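PDB 2H0U: NADPH-flavin oxidoreductase from Helicobacter pylori, which binds FMN and probably uses it to pass electrons from NAD(P)H to flavins or other acceptors, as nitroreductase-family enzymes do. Local coordinates for residues 165-168 with 169-172; 180-183 with 184-187; 40-44 with 45-49; 135-138 with 139-143. One frame throughout, in Å; residues are numbered along the deposited sequence.

Interaction 1: residues 165-168 with 169-172; sequences GYDQ and EKVE. With FMN (flavin mononucleotide), chain B.
Asp167 OD1 takes two backbone N-H groups from the first turn of the helix. The bond from Lys170 N is 3.1 Å and nearly straight, at 171°. It reaches OD1 from above the carboxylate plane. Glu169 N lies 3.1 Å from the same OD1, but at 120° its bond is weak. CG of Asp167 sits opposite the backbone N (chi1 177°), which carries the carboxylate over these amides. The other oxygen, OD2, rests against the aliphatic part of Lys170, 3.4 Å from its CD; the amino group is not in contact. Asp167 is thus the N-cap of helix 168-178. It caps Lys170 N and, weakly, Glu169 N, first-turn amides that lack a preceding helical carbonyl. Its negative charge probably lies favourably at the positive end of the helix dipole. Asp167 O accepts from Val171 N at 3.0 Å. CD1 of the Tyr166 ring meets Val171 CG2 at 3.8 Å, the two side chains crossing at about a right angle. Both also pack on Val188 and Met191 of strand 186-195. The loop before the cap reaches the cofactor: Gly165 N donates to O4 of the FMN isoalloxazine ring at 2.8 Å. Gln168 meets Met126 of the second subunit.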
# COMPACT_ATOMS: atom_id res chain seq x y z
N GLY A 165 -2.53 -9.98 -11.35
CA GLY A 165 -2.55 -11.16 -12.26
C GLY A 165 -2.32 -10.86 -13.75
O GLY A 165 -3.24 -10.95 -14.58
N TYR A 166 -1.09 -10.50 -14.08
CA TYR A 166 -0.64 -10.27 -15.44
C TYR A 166 0.85 -10.60 -15.47
O TYR A 166 1.53 -10.59 -14.42
CB TYR A 166 -0.89 -8.80 -15.86
CG TYR A 166 -0.24 -7.84 -14.91
CD1 TYR A 166 1.12 -7.48 -15.07
CD2 TYR A 166 -0.95 -7.33 -13.83
CE1 TYR A 166 1.73 -6.62 -14.19
CE2 TYR A 166 -0.34 -6.45 -12.90
CZ TYR A 166 0.98 -6.11 -13.08
OH TYR A 166 1.59 -5.28 -12.18
N ASP A 167 1.38 -10.85 -16.66
CA ASP A 167 2.77 -11.17 -16.84
C ASP A 167 3.50 -9.84 -17.00
O ASP A 167 3.30 -9.13 -18.01
CB ASP A 167 2.85 -12.03 -18.11
CG ASP A 167 4.23 -12.40 -18.50
OD1 ASP A 167 5.17 -11.60 -18.30
OD2 ASP A 167 4.37 -13.50 -19.07
N GLN A 168 4.33 -9.49 -16.02
CA GLN A 168 4.92 -8.15 -15.97
C GLN A 168 5.85 -7.88 -17.14
O GLN A 168 5.95 -6.75 -17.63
CB GLN A 168 5.65 -7.90 -14.66
CG GLN A 168 7.00 -8.58 -14.53
CD GLN A 168 7.72 -8.09 -13.30
OE1 GLN A 168 7.13 -7.97 -12.23
NE2 GLN A 168 9.01 -7.79 -13.44
N GLU A 169 6.54 -8.93 -17.60
CA GLU A 169 7.46 -8.78 -18.72
C GLU A 169 6.71 -8.50 -20.03
O GLU A 169 7.04 -7.58 -20.76
CB GLU A 169 8.40 -9.98 -18.84
CG GLU A 169 9.47 -9.72 -19.91
CD GLU A 169 10.50 -10.81 -20.00
OE1 GLU A 169 10.87 -11.40 -18.94
OE2 GLU A 169 10.95 -11.05 -21.14
N LYS A 170 5.67 -9.27 -20.32
CA LYS A 170 4.91 -9.05 -21.54
C LYS A 170 4.15 -7.71 -21.53
O LYS A 170 4.08 -7.00 -22.56
CB LYS A 170 3.94 -10.19 -21.76
CG LYS A 170 4.63 -11.54 -22.00
CD LYS A 170 3.59 -12.61 -22.23
CE LYS A 170 3.57 -13.03 -23.68
NZ LYS A 170 4.85 -13.70 -24.04
N VAL A 171 3.57 -7.37 -20.38
CA VAL A 171 2.91 -6.07 -20.24
C VAL A 171 3.88 -4.91 -20.45
O VAL A 171 3.55 -3.95 -21.18
CB VAL A 171 2.18 -5.94 -18.87
CG1 VAL A 171 1.73 -4.48 -18.62
CG2 VAL A 171 1.00 -6.88 -18.84
N GLU A 172 5.06 -4.98 -19.83
CA GLU A 172 6.02 -3.90 -19.96
C GLU A 172 6.55 -3.81 -21.41
O GLU A 172 6.72 -2.70 -21.96
CB GLU A 172 7.14 -4.04 -18.96
CG GLU A 172 6.77 -3.61 -17.51
CD GLU A 172 7.89 -3.80 -16.54
OE1 GLU A 172 8.89 -4.46 -16.87
OE2 GLU A 172 7.78 -3.33 -15.40
N1 FMN B . -8.24 -10.62 -7.85
C2 FMN B . -8.27 -11.13 -9.14
O2 FMN B . -9.26 -11.75 -9.50
N3 FMN B . -7.20 -11.00 -9.99
C4 FMN B . -6.07 -10.37 -9.56
O4 FMN B . -5.17 -10.12 -10.37
C4A FMN B . -6.02 -9.88 -8.24
N5 FMN B . -4.88 -9.24 -7.79
C5A FMN B . -4.84 -8.66 -6.53
C6 FMN B . -3.66 -8.00 -6.16
C7 FMN B . -3.62 -7.42 -4.88
C7M FMN B . -2.54 -6.41 -4.61
C8 FMN B . -4.69 -7.53 -3.98
C8M FMN B . -4.72 -6.64 -2.72
C9 FMN B . -5.85 -8.19 -4.37
C9A FMN B . -5.92 -8.78 -5.65
N10 FMN B . -7.06 -9.48 -6.06
C10 FMN B . -7.11 -9.99 -7.38
C1' FMN B . -8.26 -9.65 -5.18
C2' FMN B . -7.96 -10.53 -3.95
O2' FMN B . -8.23 -11.87 -4.30
C3' FMN B . -8.89 -10.06 -2.83
O3' FMN B . -8.59 -8.72 -2.48
C4' FMN B . -8.81 -10.85 -1.53
O4' FMN B . -9.27 -12.17 -1.79
C5' FMN B . -9.60 -10.25 -0.36
O5' FMN B . -10.98 -10.20 -0.77
P FMN B . -11.75 -8.79 -0.77
O1P FMN B . -10.90 -7.85 -1.59
O2P FMN B . -13.10 -9.05 -1.44
O3P FMN B . -11.94 -8.29 0.63

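Interaction 2: residues 180-183 with 184-187; sequences YLNT and AEFG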
# COMPACT_ATOMS: atom_id res chain seq x y z
N TYR A 180 4.29 4.12 -24.11
CA TYR A 180 3.70 4.63 -22.86
C TYR A 180 4.48 4.17 -21.63
O TYR A 180 4.05 4.36 -20.49
CB TYR A 180 2.21 4.26 -22.75
CG TYR A 180 1.33 5.03 -23.70
CD1 TYR A 180 0.84 6.28 -23.33
CD2 TYR A 180 1.01 4.54 -24.95
CE1 TYR A 180 0.05 7.00 -24.17
CE2 TYR A 180 0.21 5.28 -25.82
CZ TYR A 180 -0.25 6.51 -25.40
OH TYR A 180 -1.05 7.30 -26.18
N LEU A 181 5.65 3.57 -21.86
CA LEU A 181 6.51 3.16 -20.78
C LEU A 181 7.94 3.32 -21.21
O LEU A 181 8.41 2.67 -22.17
CB LEU A 181 6.29 1.69 -20.42
CG LEU A 181 7.11 1.19 -19.22
CD1 LEU A 181 6.69 1.92 -17.95
CD2 LEU A 181 6.91 -0.30 -19.09
N ASN A 182 8.65 4.17 -20.50
CA ASN A 182 10.10 4.22 -20.62
C ASN A 182 10.67 3.31 -19.54
O ASN A 182 10.65 3.68 -18.37
CB ASN A 182 10.57 5.67 -20.46
CG ASN A 182 12.08 5.81 -20.48
OD1 ASN A 182 12.82 4.93 -20.05
ND2 ASN A 182 12.55 6.95 -20.96
N THR A 183 11.14 2.13 -19.93
CA THR A 183 11.56 1.09 -18.99
C THR A 183 12.86 1.39 -18.21
O THR A 183 13.20 0.70 -17.23
CB THR A 183 11.67 -0.29 -19.69
OG1 THR A 183 12.70 -0.26 -20.69
CG2 THR A 183 10.32 -0.67 -20.32
N ALA A 184 13.57 2.44 -18.62
CA ALA A 184 14.74 2.93 -17.90
C ALA A 184 14.29 3.67 -16.63
O ALA A 184 14.96 3.60 -15.58
CB ALA A 184 15.54 3.87 -18.78
N GLU A 185 13.15 4.37 -16.75
CA GLU A 185 12.63 5.29 -15.75
C GLU A 185 11.56 4.67 -14.85
O GLU A 185 11.42 5.09 -13.71
CB GLU A 185 11.99 6.50 -16.42
CG GLU A 185 12.95 7.39 -17.20
CD GLU A 185 13.92 8.08 -16.28
OE1 GLU A 185 13.47 8.71 -15.29
OE2 GLU A 185 15.14 7.97 -16.52
N PHE A 186 10.76 3.76 -15.40
CA PHE A 186 9.58 3.18 -14.71
C PHE A 186 9.49 1.68 -14.93
O PHE A 186 9.96 1.15 -15.94
CB PHE A 186 8.27 3.74 -15.29
CG PHE A 186 8.03 5.19 -15.00
CD1 PHE A 186 7.42 5.56 -13.82
CD2 PHE A 186 8.37 6.17 -15.93
CE1 PHE A 186 7.17 6.90 -13.55
CE2 PHE A 186 8.13 7.52 -15.66
CZ PHE A 186 7.52 7.87 -14.48
N GLY A 187 8.78 1.03 -14.02
CA GLY A 187 8.33 -0.34 -14.25
C GLY A 187 6.85 -0.39 -13.88
O GLY A 187 6.34 0.50 -13.17
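Asn182 binds Ala184, Glu185 and Phe186 through its two oxygens, which makes an Asx turn laid over a beta turn. This tight bend leads from helix 168-178 into strand 186-195. The side-chain OD1 accepts from Ala184 N at 3.0 Å, with the donor in the carbonyl plane. That bond closes the Asx turn, and chi1 of 176° turns OD1 toward the Ala184 amide. Glu185 N gives OD1 a further, weak bond. The backbone Asn182 O has two donors. Glu185 N comes from above the carbonyl plane at 3.1 Å and closes the beta turn. Phe186 N meets the same oxygen at 3.0 Å, nearly end-on to the C=O. Three successive amides of the bend are therefore satisfied by one asparagine. Beyond the two segments, Thr183 OG1 bonds Glu176 and Thr183 O accepts from Lys87 NZ. Phe186 and Leu181 both pack on Leu84 of strand 79-86. A C-H...O contact also spans the bend, from Thr183 CA to Phe186 O at 3.4 Å. Glu185 CG lies 3.7 Å from Asn182 CG, with the carboxylate turned 80° from the amide plane. Leu181 CD1 touches Phe186 CB at 3.6 Å.

Interaction 3: residues 40-44 with 45-49; sequences APSSI and GLEPW. With FMN (flavin mononucleotide), chain C.
Ser42 and Gly45 join the two segments in a type II beta turn; residues 40-44 and 45-49 run about 120° apart, end to end. Gly45 N donates to Ser42 O at 2.9 Å. A second turn overlaps the first: Leu46 N bonds Ser43 O at 3.3 Å, while Ile44 and Gly45 both have positive phi. Pro48 then centres an inverse gamma turn, closed by Trp49 N on Glu47 O. These turns carry the chain from helix 27-38 to strand 49-54. Ser42 OG accepts from Glu47 N at 2.9 Å; chi1 of 52° turns the hydroxyl toward that amide. The Ile44 and Leu46 side chains run alongside each other in one direction, Ile44 CB 3.8 Å from Leu46 CG. The loop also lines an FMN site at the dimer interface. Pro41 CB is 3.3 Å from the FMN O3', and Ser43 N is 3.3 Å from C8 of the flavin. The second subunit supplies hydrogen bonds to this FMN, including those from its Lys204 and Arg206. The Trp49 ring has Glu47 CA over one face. Its CH2 edge meets the buried, unpartnered Pro41 O at 3.4 Å.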
# COMPACT_ATOMS: atom_id res chain seq x y z
N ALA A 40 -1.92 11.03 -2.56
CA ALA A 40 -1.39 9.99 -1.67
C ALA A 40 -0.02 10.33 -1.09
O ALA A 40 0.81 10.97 -1.76
CB ALA A 40 -1.33 8.63 -2.39
N PRO A 41 0.25 9.87 0.16
CA PRO A 41 1.61 10.06 0.76
C PRO A 41 2.58 9.05 0.23
O PRO A 41 2.18 7.97 -0.27
CB PRO A 41 1.38 9.81 2.25
CG PRO A 41 0.15 8.80 2.28
CD PRO A 41 -0.70 9.19 1.07
N SER A 42 3.86 9.39 0.34
CA SER A 42 4.92 8.47 -0.08
C SER A 42 6.12 8.72 0.80
O SER A 42 6.28 9.82 1.32
CB SER A 42 5.31 8.70 -1.54
OG SER A 42 5.60 10.08 -1.77
N SER A 43 6.99 7.73 0.93
CA SER A 43 8.21 7.88 1.71
C SER A 43 9.05 9.04 1.18
O SER A 43 9.33 9.11 -0.03
CB SER A 43 9.00 6.58 1.68
OG SER A 43 10.08 6.67 2.60
N ILE A 44 9.41 9.97 2.09
CA ILE A 44 10.25 11.15 1.81
C ILE A 44 9.50 12.12 0.88
O ILE A 44 10.09 13.03 0.30
CB ILE A 44 11.66 10.82 1.21
CG1 ILE A 44 12.19 9.47 1.73
CG2 ILE A 44 12.67 12.00 1.52
CD1 ILE A 44 13.58 9.01 1.18
N GLY A 45 8.19 11.95 0.81
CA GLY A 45 7.37 12.65 -0.18
C GLY A 45 7.80 12.61 -1.65
O GLY A 45 7.54 13.57 -2.38
N LEU A 46 8.44 11.53 -2.10
CA LEU A 46 9.09 11.55 -3.42
C LEU A 46 8.09 11.29 -4.55
O LEU A 46 8.41 11.55 -5.70
CB LEU A 46 10.25 10.57 -3.51
CG LEU A 46 11.45 10.91 -2.62
CD1 LEU A 46 12.44 9.72 -2.69
CD2 LEU A 46 12.08 12.21 -3.02
N GLU A 47 6.88 10.81 -4.22
CA GLU A 47 5.85 10.50 -5.24
C GLU A 47 6.46 9.74 -6.42
O GLU A 47 6.37 10.19 -7.57
CB GLU A 47 5.21 11.81 -5.79
CG GLU A 47 4.50 12.67 -4.80
CD GLU A 47 4.21 14.07 -5.38
OE1 GLU A 47 3.42 14.18 -6.35
OE2 GLU A 47 4.71 15.05 -4.82
N PRO A 48 7.08 8.56 -6.15
CA PRO A 48 7.88 7.95 -7.20
C PRO A 48 7.03 7.11 -8.14
O PRO A 48 7.22 5.87 -8.25
CB PRO A 48 8.84 7.07 -6.40
CG PRO A 48 7.91 6.51 -5.27
CD PRO A 48 7.09 7.75 -4.90
N TRP A 49 6.06 7.76 -8.77
CA TRP A 49 4.97 7.06 -9.45
C TRP A 49 4.41 7.79 -10.66
O TRP A 49 4.63 8.98 -10.85
CB TRP A 49 3.84 6.72 -8.47
CG TRP A 49 3.28 7.87 -7.67
CD1 TRP A 49 2.90 9.10 -8.15
CD2 TRP A 49 3.00 7.87 -6.27
NE1 TRP A 49 2.41 9.87 -7.11
CE2 TRP A 49 2.48 9.14 -5.94
CE3 TRP A 49 3.15 6.91 -5.25
CZ2 TRP A 49 2.05 9.47 -4.66
CZ3 TRP A 49 2.76 7.24 -3.93
CH2 TRP A 49 2.20 8.52 -3.66
N1 FMN C . 7.75 10.88 7.99
C2 FMN C . 8.69 10.92 9.02
O2 FMN C . 8.86 11.97 9.62
N3 FMN C . 9.45 9.82 9.33
C4 FMN C . 9.30 8.66 8.62
O4 FMN C . 9.87 7.64 9.00
C4A FMN C . 8.38 8.63 7.55
N5 FMN C . 8.22 7.48 6.82
C5A FMN C . 7.25 7.39 5.83
C6 FMN C . 7.13 6.17 5.14
C7 FMN C . 6.15 6.08 4.14
C7M FMN C . 5.75 4.71 3.67
C8 FMN C . 5.35 7.18 3.78
C8M FMN C . 4.11 6.97 2.90
C9 FMN C . 5.49 8.38 4.47
C9A FMN C . 6.46 8.49 5.49
N10 FMN C . 6.65 9.69 6.19
C10 FMN C . 7.59 9.74 7.24
C1' FMN C . 5.85 10.93 5.88
C2' FMN C . 6.14 11.50 4.49
O2' FMN C . 7.20 12.42 4.60
C3' FMN C . 4.86 12.19 4.01
O3' FMN C . 3.82 11.25 3.88
C4' FMN C . 4.96 12.89 2.66
O4' FMN C . 5.87 13.96 2.79
C5' FMN C . 3.62 13.41 2.11
O5' FMN C . 3.11 14.36 3.07
P FMN C . 1.66 14.12 3.73
O1P FMN C . 1.68 12.72 4.29
O2P FMN C . 1.52 15.17 4.83
O3P FMN C . 0.58 14.28 2.69

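Interaction 4: residues 135-138 with 139-143; sequences FDWA and SKQTY
Trp137 and Gln141 cross with the indole and amide planes 45° apart. NE2 of Gln141 sits over one face of the indole, toward its rim, 3.5 Å from Trp137 NE1. The same NE2 donates to Trp137 O at 3.1 Å and 161°. The acceptor lies close to the amide plane, which helps fix the rotation of that group. A bend at chi2 (-52°) folds the glutamine back toward the carbonyl. Its OE1 accepts from Ser43 N, and Trp137 NE1 bonds Glu164 of the second subunit. Trp137 and Gln141 belong to helix 131-155, one turn apart. Backbone helical bonds join the same turns, such as Ser139 N to Phe135 O at 2.8 Å. The chain of Lys140 is extended, and its CG passes 3.3 Å from Asp136 O. Outside the two segments, Lys140 NZ forms a salt bridge with Asp136 of the second subunit, and the symmetric pair forms too, so the helix meets its copy at the dimer interface. Asp136 OD2 also pairs with Arg132 of its own chain. Thr142 OG1 donates to Ser139 O at 2.6 Å, on an in-plane lone pair. Thr142 OG1 and Ser139 OG both bond Ser189 OG. Tyr143, of an FMN pocket, bonds Glu164 through OH.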
# COMPACT_ATOMS: atom_id res chain seq x y z
N PHE A 135 13.34 -0.54 -6.88
CA PHE A 135 12.06 -0.55 -7.60
C PHE A 135 10.90 -1.03 -6.70
O PHE A 135 9.83 -0.39 -6.65
CB PHE A 135 12.11 -1.41 -8.86
CG PHE A 135 10.78 -1.52 -9.49
CD1 PHE A 135 10.26 -0.44 -10.19
CD2 PHE A 135 9.97 -2.61 -9.22
CE1 PHE A 135 8.96 -0.51 -10.73
CE2 PHE A 135 8.68 -2.69 -9.77
CZ PHE A 135 8.18 -1.63 -10.51
N ASP A 136 11.12 -2.12 -5.97
CA ASP A 136 10.03 -2.62 -5.10
C ASP A 136 9.70 -1.66 -3.96
O ASP A 136 8.56 -1.62 -3.52
CB ASP A 136 10.32 -4.01 -4.55
CG ASP A 136 10.10 -5.10 -5.59
OD1 ASP A 136 9.32 -4.89 -6.55
OD2 ASP A 136 10.72 -6.17 -5.45
N TRP A 137 10.70 -0.91 -3.49
CA TRP A 137 10.46 0.16 -2.51
C TRP A 137 9.51 1.27 -3.06
O TRP A 137 8.53 1.65 -2.41
CB TRP A 137 11.78 0.77 -2.01
CG TRP A 137 11.56 1.98 -1.14
CD1 TRP A 137 11.08 2.00 0.16
CD2 TRP A 137 11.80 3.35 -1.51
NE1 TRP A 137 11.02 3.31 0.60
CE2 TRP A 137 11.47 4.15 -0.40
CE3 TRP A 137 12.28 3.97 -2.69
CZ2 TRP A 137 11.59 5.55 -0.42
CZ3 TRP A 137 12.41 5.37 -2.71
CH2 TRP A 137 12.07 6.15 -1.55
N ALA A 138 9.76 1.72 -4.28
CA ALA A 138 8.88 2.70 -4.92
C ALA A 138 7.52 2.09 -5.18
O ALA A 138 6.47 2.78 -5.09
CB ALA A 138 9.50 3.19 -6.24
N SER A 139 7.52 0.81 -5.56
CA SER A 139 6.25 0.07 -5.78
C SER A 139 5.37 -0.00 -4.52
O SER A 139 4.15 0.18 -4.58
CB SER A 139 6.57 -1.36 -6.30
OG SER A 139 5.39 -2.18 -6.41
N LYS A 140 5.97 -0.24 -3.37
CA LYS A 140 5.22 -0.16 -2.10
C LYS A 140 4.43 1.16 -1.96
O LYS A 140 3.28 1.17 -1.47
CB LYS A 140 6.19 -0.35 -0.90
CG LYS A 140 6.74 -1.80 -0.78
CD LYS A 140 7.79 -1.89 0.37
CE LYS A 140 8.62 -3.17 0.15
NZ LYS A 140 9.43 -3.44 1.41
N GLN A 141 5.06 2.28 -2.34
CA GLN A 141 4.41 3.58 -2.23
C GLN A 141 3.16 3.59 -3.12
O GLN A 141 2.12 4.11 -2.72
CB GLN A 141 5.35 4.75 -2.64
CG GLN A 141 6.82 4.65 -2.05
CD GLN A 141 6.85 4.46 -0.55
OE1 GLN A 141 6.22 5.21 0.20
NE2 GLN A 141 7.61 3.48 -0.10
N THR A 142 3.27 3.01 -4.31
CA THR A 142 2.10 2.94 -5.20
C THR A 142 0.97 2.09 -4.64
O THR A 142 -0.19 2.28 -5.02
CB THR A 142 2.40 2.39 -6.64
OG1 THR A 142 2.80 1.00 -6.59
CG2 THR A 142 3.44 3.24 -7.36
N TYR A 143 1.27 1.17 -3.73
CA TYR A 143 0.16 0.37 -3.15
C TYR A 143 -0.67 1.27 -2.24
O TYR A 143 -1.87 1.08 -2.13
CB TYR A 143 0.67 -0.88 -2.42
CG TYR A 143 0.88 -2.09 -3.35
CD1 TYR A 143 1.75 -1.99 -4.45
CD2 TYR A 143 0.19 -3.30 -3.16
CE1 TYR A 143 1.96 -3.08 -5.36
CE2 TYR A 143 0.41 -4.41 -4.03
CZ TYR A 143 1.29 -4.26 -5.13
OH TYR A 143 1.54 -5.26 -6.01

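In the fold
The four contacts follow one another along the chain; none nests or crosses. Interaction 3 comes first and closes the loop between helix 27-38 and strand 49-54. Interaction 4 lies within the long helix 131-155. Interaction 1 starts helix 168-178 after strand 159-163, and interaction 2 closes the loop from that helix into strand 186-195. Interactions 3 and 4 are packed together, with centres 9 Å apart, and both touch the second subunit, as does interaction 1. Interaction 2 touches the other three, through Phe186 on Trp49, Gly187 on Phe135 and Leu181 on Glu172. Interactions 1 and 3 lie on opposite sides of the chain's centre, and each borders a different FMN.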